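Long-range contact in protein induced by osmotic stress (Scheffersomyces stipitis, PDB 5YWN), which reduces haloketones asymmetrically with NADPH as an NADP-binding member of the dihydroflavonol-4-reductase subfamily, and probably has cinnamyl-alcohol dehydrogenase activity: residues E133-A145 / S297-K309. The protein carries 1 engineered substitution. Numbering follows the deposited sequence.
Sequences EELGSPDVVLSEA and SAFKEWNDKKTKK
Leu142 lies along one face of the indole of Trp302, a compact example of two extended loops joined by a few specific side chains and scattered backbone bonds. Both side chains run the same way, and methyl CD1 of Leu142 sits over the six-membered ring, 3.8 Å from its centroid and 12° off the normal, a CH-pi contact. With CG of Trp302 anti to its carbonyl carbon (chi1 -67°), the indole turns its face to Leu142 and its NE1 edge to a water, which accepts from NE1 and also reaches Glu134 O and Ser137 O. Replacing this tryptophan with an alanine would probably leave Leu142 without the ring it covers and the water without its indole donor.

Farther along, Pro138 CB packs over the rim of one face of Phe299, 4.0 Å from the centroid, while Gly136 O meets that ring at its edge. Two backbone bonds tie the loops together: Lys300 N to Pro138 O, 3.0 Å and nearly straight, and Asn303 N to Leu142 O, 2.7 Å. At the other end Glu144, its chain bent at chi2 (85°), brings OE2 to the first turn of helix 305-311. There Thr307 OG1 donates to the anti lone pair of Glu144 OE2 at 2.9 Å, and Thr307 N meets the same OE2 from above the carboxylate plane at 3.1 Å.

In the second shell, Leu260 N, on strand 258-261, donates to Thr307 OG1 and so helps place it, while Arg265 backs Phe299 and Trp302. An amide and a hydroxyl donor on one carboxylate oxygen, near the helix start, would probably favour a charged Glu144, and through Thr307 the loop is tied to strand 258-261 of the Rossmann-type sheet.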
ATOM      1  N   GLU A 133      -0.967  19.237  -5.131  1.00 35.35           N
ATOM      2  CA  GLU A 133      -0.193  20.395  -4.761  1.00 35.06           C
ATOM      3  C   GLU A 133       0.092  20.508  -3.252  1.00 39.78           C
ATOM      4  O   GLU A 133       1.022  21.135  -2.874  1.00 42.72           O
ATOM      5  CB  GLU A 133      -0.833  21.645  -5.299  1.00 39.72           C
ATOM      6  CG  GLU A 133      -2.300  21.844  -4.935  1.00 43.20           C
ATOM      7  CD  GLU A 133      -3.279  21.051  -5.806  1.00 42.61           C
ATOM      8  OE1 GLU A 133      -3.052  19.890  -6.108  1.00 41.04           O
ATOM      9  OE2 GLU A 133      -4.296  21.615  -6.174  1.00 47.13           O
ATOM     10  N   GLU A 134      -0.759  19.961  -2.416  1.00 30.00           N
ATOM     11  CA  GLU A 134      -0.585  19.926  -0.991  1.00 30.00           C
ATOM     12  C   GLU A 134       0.504  19.056  -0.469  1.00 30.00           C
ATOM     13  O   GLU A 134       1.109  19.389   0.502  1.00 30.00           O
ATOM     14  CB  GLU A 134      -1.856  19.601  -0.269  1.00 20.00           C
ATOM     15  CG  GLU A 134      -2.868  20.692  -0.369  1.00 20.00           C
ATOM     16  CD  GLU A 134      -4.198  20.367   0.326  1.00 20.00           C
ATOM     17  OE1 GLU A 134      -4.300  19.363   1.094  1.00 20.00           O
ATOM     18  OE2 GLU A 134      -5.130  21.176   0.092  1.00 20.00           O
ATOM     19  N   LEU A 135       0.718  17.921  -1.096  1.00 31.09           N
ATOM     20  CA  LEU A 135       1.636  16.941  -0.596  1.00 32.70           C
ATOM     21  C   LEU A 135       3.060  17.436  -0.516  1.00 35.12           C
ATOM     22  O   LEU A 135       3.821  16.977   0.271  1.00 37.69           O
ATOM     23  CB  LEU A 135       1.584  15.648  -1.413  1.00 35.41           C
ATOM     24  CG  LEU A 135       0.357  14.776  -1.274  1.00 33.90           C
ATOM     25  CD1 LEU A 135       0.382  13.611  -2.189  1.00 29.42           C
ATOM     26  CD2 LEU A 135       0.046  14.335   0.117  1.00 29.22           C
ATOM     27  N   GLY A 136       3.401  18.332  -1.405  1.00 33.68           N
ATOM     28  CA  GLY A 136       4.717  18.886  -1.491  1.00 30.08           C
ATOM     29  C   GLY A 136       4.872  20.217  -0.828  1.00 29.16           C
ATOM     30  O   GLY A 136       5.845  20.843  -1.003  1.00 32.20           O
ATOM     31  N   SER A 137       3.894  20.626  -0.073  1.00 30.40           N
ATOM     32  CA  SER A 137       3.941  21.926   0.512  1.00 32.88           C
ATOM     33  C   SER A 137       4.536  21.934   1.907  1.00 29.01           C
ATOM     34  O   SER A 137       4.093  21.266   2.748  1.00 25.59           O
ATOM     35  CB  SER A 137       2.566  22.587   0.493  1.00 26.83           C
ATOM     36  OG  SER A 137       2.608  23.789   1.146  1.00 30.68           O
ATOM     37  N   PRO A 138       5.544  22.744   2.129  1.00 25.49           N
ATOM     38  CA  PRO A 138       6.153  22.882   3.451  1.00 27.87           C
ATOM     39  C   PRO A 138       5.201  23.462   4.454  1.00 25.57           C
ATOM     40  O   PRO A 138       5.426  23.352   5.594  1.00 26.57           O
ATOM     41  CB  PRO A 138       7.331  23.831   3.219  1.00 25.86           C
ATOM     42  CG  PRO A 138       7.026  24.515   1.973  1.00 27.22           C
ATOM     43  CD  PRO A 138       6.214  23.580   1.146  1.00 27.67           C
ATOM     44  N   ASP A 139       4.173  24.121   3.993  1.00 28.33           N
ATOM     45  CA  ASP A 139       3.198  24.677   4.871  1.00 25.06           C
ATOM     46  C   ASP A 139       2.007  23.779   5.237  1.00 27.72           C
ATOM     47  O   ASP A 139       1.247  24.098   6.059  1.00 24.07           O
ATOM     48  CB  ASP A 139       2.724  26.000   4.329  1.00 33.67           C
ATOM     49  CG  ASP A 139       3.823  27.029   4.224  1.00 38.23           C
ATOM     50  OD1 ASP A 139       4.796  27.011   4.941  1.00 40.85           O
ATOM     51  OD2 ASP A 139       3.713  27.886   3.398  1.00 49.20           O
ATOM     52  N   VAL A 140       1.882  22.653   4.599  1.00 27.60           N
ATOM     53  CA  VAL A 140       0.802  21.730   4.876  1.00 29.86           C
ATOM     54  C   VAL A 140       1.156  20.723   5.962  1.00 27.46           C
ATOM     55  O   VAL A 140       2.145  20.104   5.922  1.00 27.11           O
ATOM     56  CB  VAL A 140       0.333  21.032   3.590  1.00 32.39           C
ATOM     57  CG1 VAL A 140      -0.526  19.797   3.858  1.00 26.97           C
ATOM     58  CG2 VAL A 140      -0.355  22.013   2.678  1.00 30.72           C
ATOM     59  N   VAL A 141       0.287  20.609   6.924  1.00 25.40           N
ATOM     60  CA  VAL A 141       0.357  19.594   7.903  1.00 27.45           C
ATOM     61  C   VAL A 141      -0.822  18.615   7.771  1.00 30.75           C
ATOM     62  O   VAL A 141      -1.915  18.935   8.080  1.00 25.68           O
ATOM     63  CB  VAL A 141       0.357  20.199   9.312  1.00 32.56           C
ATOM     64  CG1 VAL A 141       0.220  19.145  10.382  1.00 28.38           C
ATOM     65  CG2 VAL A 141       1.550  21.102   9.537  1.00 26.44           C
ATOM     66  N   LEU A 142      -0.549  17.429   7.295  1.00 25.45           N
ATOM     67  CA  LEU A 142      -1.528  16.379   7.333  1.00 25.76           C
ATOM     68  C   LEU A 142      -1.633  15.680   8.673  1.00 27.86           C
ATOM     69  O   LEU A 142      -0.675  15.563   9.392  1.00 22.64           O
ATOM     70  CB  LEU A 142      -1.293  15.337   6.263  1.00 23.69           C
ATOM     71  CG  LEU A 142      -1.203  15.764   4.829  1.00 26.44           C
ATOM     72  CD1 LEU A 142      -1.091  14.603   3.879  1.00 26.57           C
ATOM     73  CD2 LEU A 142      -2.275  16.720   4.444  1.00 29.27           C
ATOM     74  N   SER A 143      -2.841  15.186   8.930  1.00 25.81           N
ATOM     75  CA  SER A 143      -3.201  14.363  10.072  1.00 26.33           C
ATOM     76  C   SER A 143      -4.183  13.262   9.716  1.00 24.10           C
ATOM     77  O   SER A 143      -4.635  13.197   8.641  1.00 23.66           O
ATOM     78  CB  SER A 143      -3.768  15.199  11.201  1.00 24.59           C
ATOM     79  OG  SER A 143      -5.109  15.434  11.039  1.00 22.14           O
ATOM     80  N   GLU A 144      -4.499  12.432  10.697  1.00 24.34           N
ATOM     81  CA  GLU A 144      -5.474  11.403  10.548  1.00 23.10           C
ATOM     82  C   GLU A 144      -6.875  11.963  10.255  1.00 24.01           C
ATOM     83  O   GLU A 144      -7.695  11.272   9.831  1.00 25.70           O
ATOM     84  CB  GLU A 144      -5.503  10.480  11.738  1.00 27.90           C
ATOM     85  CG  GLU A 144      -4.215   9.716  12.024  1.00 25.33           C
ATOM     86  CD  GLU A 144      -3.220  10.500  12.865  1.00 26.79           C
ATOM     87  OE1 GLU A 144      -3.504  11.631  13.145  1.00 25.78           O
ATOM     88  OE2 GLU A 144      -2.182   9.973  13.213  1.00 23.64           O
ATOM     89  N   ALA A 145      -7.117  13.212  10.585  1.00 24.23           N
ATOM     90  CA  ALA A 145      -8.333  13.924  10.273  1.00 23.65           C
ATOM     91  C   ALA A 145      -8.502  14.477   8.837  1.00 21.92           C
ATOM     92  O   ALA A 145      -9.540  14.921   8.493  1.00 24.44           O
ATOM     93  CB  ALA A 145      -8.535  15.035  11.257  1.00 24.02           C
ATOM     94  N   SER A 297      14.297  21.232   6.197  1.00 23.96           N
ATOM     95  CA  SER A 297      14.036  21.873   7.463  1.00 25.36           C
ATOM     96  C   SER A 297      12.868  22.860   7.483  1.00 24.04           C
ATOM     97  O   SER A 297      12.350  23.132   8.487  1.00 25.47           O
ATOM     98  CB  SER A 297      15.295  22.448   8.093  1.00 23.86           C
ATOM     99  OG  SER A 297      15.834  23.450   7.356  1.00 26.18           O
ATOM    100  N   ALA A 298      12.500  23.377   6.339  1.00 24.19           N
ATOM    101  CA  ALA A 298      11.331  24.217   6.208  1.00 27.06           C
ATOM    102  C   ALA A 298       9.986  23.498   6.325  1.00 26.42           C
ATOM    103  O   ALA A 298       9.015  24.122   6.555  1.00 24.99           O
ATOM    104  CB  ALA A 298      11.390  25.072   4.968  1.00 25.96           C
ATOM    105  N   PHE A 299       9.973  22.190   6.130  1.00 20.51           N
ATOM    106  CA  PHE A 299       8.733  21.468   6.020  1.00 23.94           C
ATOM    107  C   PHE A 299       8.134  21.185   7.386  1.00 24.99           C
ATOM    108  O   PHE A 299       8.726  20.554   8.190  1.00 23.76           O
ATOM    109  CB  PHE A 299       8.895  20.156   5.243  1.00 21.15           C
ATOM    110  CG  PHE A 299       9.113  20.319   3.783  1.00 24.82           C
ATOM    111  CD1 PHE A 299      10.357  20.634   3.285  1.00 24.07           C
ATOM    112  CD2 PHE A 299       8.106  20.140   2.916  1.00 21.05           C
ATOM    113  CE1 PHE A 299      10.562  20.788   1.945  1.00 24.30           C
ATOM    114  CE2 PHE A 299       8.297  20.265   1.573  1.00 25.76           C
ATOM    115  CZ  PHE A 299       9.527  20.595   1.076  1.00 28.70           C
ATOM    116  N   LYS A 300       6.939  21.654   7.610  1.00 25.45           N
ATOM    117  CA  LYS A 300       6.269  21.361   8.845  1.00 20.61           C
ATOM    118  C   LYS A 300       6.053  19.847   8.991  1.00 23.24           C
ATOM    119  O   LYS A 300       5.727  19.232   8.074  1.00 21.66           O
ATOM    120  CB  LYS A 300       4.964  22.101   8.919  1.00 25.03           C
ATOM    121  CG  LYS A 300       5.083  23.575   9.072  1.00 26.42           C
ATOM    122  CD  LYS A 300       3.752  24.250   8.926  1.00 30.02           C
ATOM    123  CE  LYS A 300       3.902  25.739   9.087  1.00 31.46           C
ATOM    124  NZ  LYS A 300       2.580  26.361   9.103  1.00 37.96           N
ATOM    125  N   GLU A 301       6.301  19.292  10.144  1.00 24.48           N
ATOM    126  CA  GLU A 301       6.092  17.875  10.311  1.00 28.60           C
ATOM    127  C   GLU A 301       4.620  17.538  10.282  1.00 23.99           C
ATOM    128  O   GLU A 301       3.849  18.160  10.924  1.00 25.87           O
ATOM    129  CB  GLU A 301       6.680  17.350  11.615  1.00 28.91           C
ATOM    130  CG  GLU A 301       8.135  17.648  11.860  1.00 41.37           C
ATOM    131  CD  GLU A 301       9.098  16.875  10.971  1.00 43.59           C
ATOM    132  OE1 GLU A 301       8.760  15.805  10.481  1.00 49.66           O
ATOM    133  OE2 GLU A 301      10.193  17.331  10.777  1.00 46.21           O
ATOM    134  N   TRP A 302       4.265  16.524   9.554  1.00 22.14           N
ATOM    135  CA  TRP A 302       2.915  16.044   9.576  1.00 24.98           C
ATOM    136  C   TRP A 302       2.513  15.463  10.959  1.00 28.07           C
ATOM    137  O   TRP A 302       3.332  15.017  11.710  1.00 23.08           O
ATOM    138  CB  TRP A 302       2.688  15.058   8.471  1.00 25.28           C
ATOM    139  CG  TRP A 302       2.736  15.569   7.104  1.00 24.26           C
ATOM    140  CD1 TRP A 302       2.843  16.855   6.706  1.00 27.55           C
ATOM    141  CD2 TRP A 302       2.666  14.801   5.927  1.00 23.01           C
ATOM    142  NE1 TRP A 302       2.841  16.931   5.367  1.00 26.98           N
ATOM    143  CE2 TRP A 302       2.746  15.666   4.860  1.00 28.11           C
ATOM    144  CE3 TRP A 302       2.554  13.456   5.669  1.00 24.99           C
ATOM    145  CZ2 TRP A 302       2.681  15.228   3.570  1.00 24.51           C
ATOM    146  CZ3 TRP A 302       2.530  13.041   4.387  1.00 26.16           C
ATOM    147  CH2 TRP A 302       2.592  13.899   3.374  1.00 22.82           C
ATOM    148  N   ASN A 303       1.245  15.568  11.288  1.00 23.17           N
ATOM    149  CA  ASN A 303       0.729  15.082  12.532  1.00 23.36           C
ATOM    150  C   ASN A 303       0.231  13.634  12.524  1.00 25.57           C
ATOM    151  O   ASN A 303      -0.936  13.364  12.402  1.00 24.15           O
ATOM    152  CB  ASN A 303      -0.351  15.970  13.043  1.00 23.07           C
ATOM    153  CG  ASN A 303      -0.899  15.518  14.370  1.00 26.18           C
ATOM    154  OD1 ASN A 303      -0.360  14.691  15.034  1.00 23.64           O
ATOM    155  ND2 ASN A 303      -1.961  16.084  14.734  1.00 24.39           N
ATOM    156  N   ASP A 304       1.162  12.745  12.712  1.00 21.39           N
ATOM    157  CA  ASP A 304       0.924  11.324  12.825  1.00 20.36           C
ATOM    158  C   ASP A 304       1.051  10.813  14.233  1.00 20.30           C
ATOM    159  O   ASP A 304       1.225   9.675  14.420  1.00 26.05           O
ATOM    160  CB  ASP A 304       1.813  10.523  11.888  1.00 22.45           C
ATOM    161  CG  ASP A 304       3.286  10.636  12.235  1.00 32.39           C
ATOM    162  OD1 ASP A 304       3.672  11.461  13.043  1.00 27.53           O
ATOM    163  OD2 ASP A 304       4.052   9.875  11.675  1.00 31.91           O
ATOM    164  N   LYS A 305       0.921  11.681  15.204  1.00 23.19           N
ATOM    165  CA  LYS A 305       1.160  11.342  16.595  1.00 25.56           C
ATOM    166  C   LYS A 305       0.265  10.240  17.093  1.00 23.68           C
ATOM    167  O   LYS A 305       0.719   9.337  17.701  1.00 20.77           O
ATOM    168  CB  LYS A 305       1.052  12.572  17.493  1.00 27.60           C
ATOM    169  CG  LYS A 305       2.187  13.557  17.280  1.00 27.27           C
ATOM    170  CD  LYS A 305       2.245  14.693  18.286  1.00 27.74           C
ATOM    171  CE  LYS A 305       0.909  15.366  18.555  1.00 31.05           C
ATOM    172  NZ  LYS A 305       0.296  16.071  17.428  1.00 25.77           N
ATOM    173  N   LYS A 306      -0.988  10.296  16.739  1.00 20.25           N
ATOM    174  CA  LYS A 306      -1.934   9.289  17.111  1.00 22.96           C
ATOM    175  C   LYS A 306      -1.565   7.910  16.522  1.00 22.14           C
ATOM    176  O   LYS A 306      -1.565   6.943  17.191  1.00 22.18           O
ATOM    177  CB  LYS A 306      -3.323   9.705  16.630  1.00 22.95           C
ATOM    178  CG  LYS A 306      -4.426   8.762  17.034  1.00 27.45           C
ATOM    179  CD  LYS A 306      -5.773   9.111  16.472  1.00 30.16           C
ATOM    180  CE  LYS A 306      -6.467  10.214  17.242  1.00 34.89           C
ATOM    181  NZ  LYS A 306      -7.933  10.169  17.101  1.00 31.03           N
ATOM    182  N   THR A 307      -1.227   7.896  15.255  1.00 23.78           N
ATOM    183  CA  THR A 307      -0.876   6.685  14.580  1.00 21.47           C
ATOM    184  C   THR A 307       0.345   6.055  15.245  1.00 22.43           C
ATOM    185  O   THR A 307       0.321   4.918  15.552  1.00 21.99           O
ATOM    186  CB  THR A 307      -0.667   6.923  13.072  1.00 22.69           C
ATOM    187  OG1 THR A 307      -1.899   7.230  12.460  1.00 25.40           O
ATOM    188  CG2 THR A 307      -0.058   5.762  12.396  1.00 22.16           C
ATOM    189  N   LYS A 308       1.361   6.837  15.512  1.00 22.23           N
ATOM    190  CA  LYS A 308       2.587   6.340  16.128  1.00 24.75           C
ATOM    191  C   LYS A 308       2.352   5.753  17.509  1.00 22.53           C
ATOM    192  O   LYS A 308       2.873   4.732  17.817  1.00 26.88           O
ATOM    193  CB  LYS A 308       3.657   7.419  16.204  1.00 24.97           C
ATOM    194  CG  LYS A 308       4.274   7.829  14.910  1.00 24.29           C
ATOM    195  CD  LYS A 308       4.753   6.662  14.127  1.00 25.79           C
ATOM    196  CE  LYS A 308       6.135   6.215  14.579  1.00 30.84           C
ATOM    197  NZ  LYS A 308       7.069   7.339  14.396  1.00 33.24           N
ATOM    198  N   LYS A 309       1.528   6.410  18.303  1.00 23.32           N
ATOM    199  CA  LYS A 309       1.111   5.907  19.594  1.00 22.67           C
ATOM    200  C   LYS A 309       0.348   4.589  19.490  1.00 23.14           C
ATOM    201  O   LYS A 309       0.591   3.730  20.225  1.00 25.09           O
ATOM    202  CB  LYS A 309       0.253   6.924  20.303  1.00 27.87           C
ATOM    203  CG  LYS A 309      -0.270   6.517  21.664  1.00 30.88           C
ATOM    204  CD  LYS A 309       0.808   6.515  22.690  1.00 36.47           C
ATOM    205  CE  LYS A 309       0.296   6.826  24.078  1.00 36.69           C
ATOM    206  NZ  LYS A 309       1.411   6.815  25.012  1.00 37.27           N
TER
HETATM  207  O   HOH W   1       3.168  18.628   2.655  1.00 24.72           O
HETATM  208  O   HOH W   2       5.116  19.811   5.324  1.00 25.16           O
HETATM  209  O   HOH W   3      -2.097  12.536  15.524  1.00 21.05           O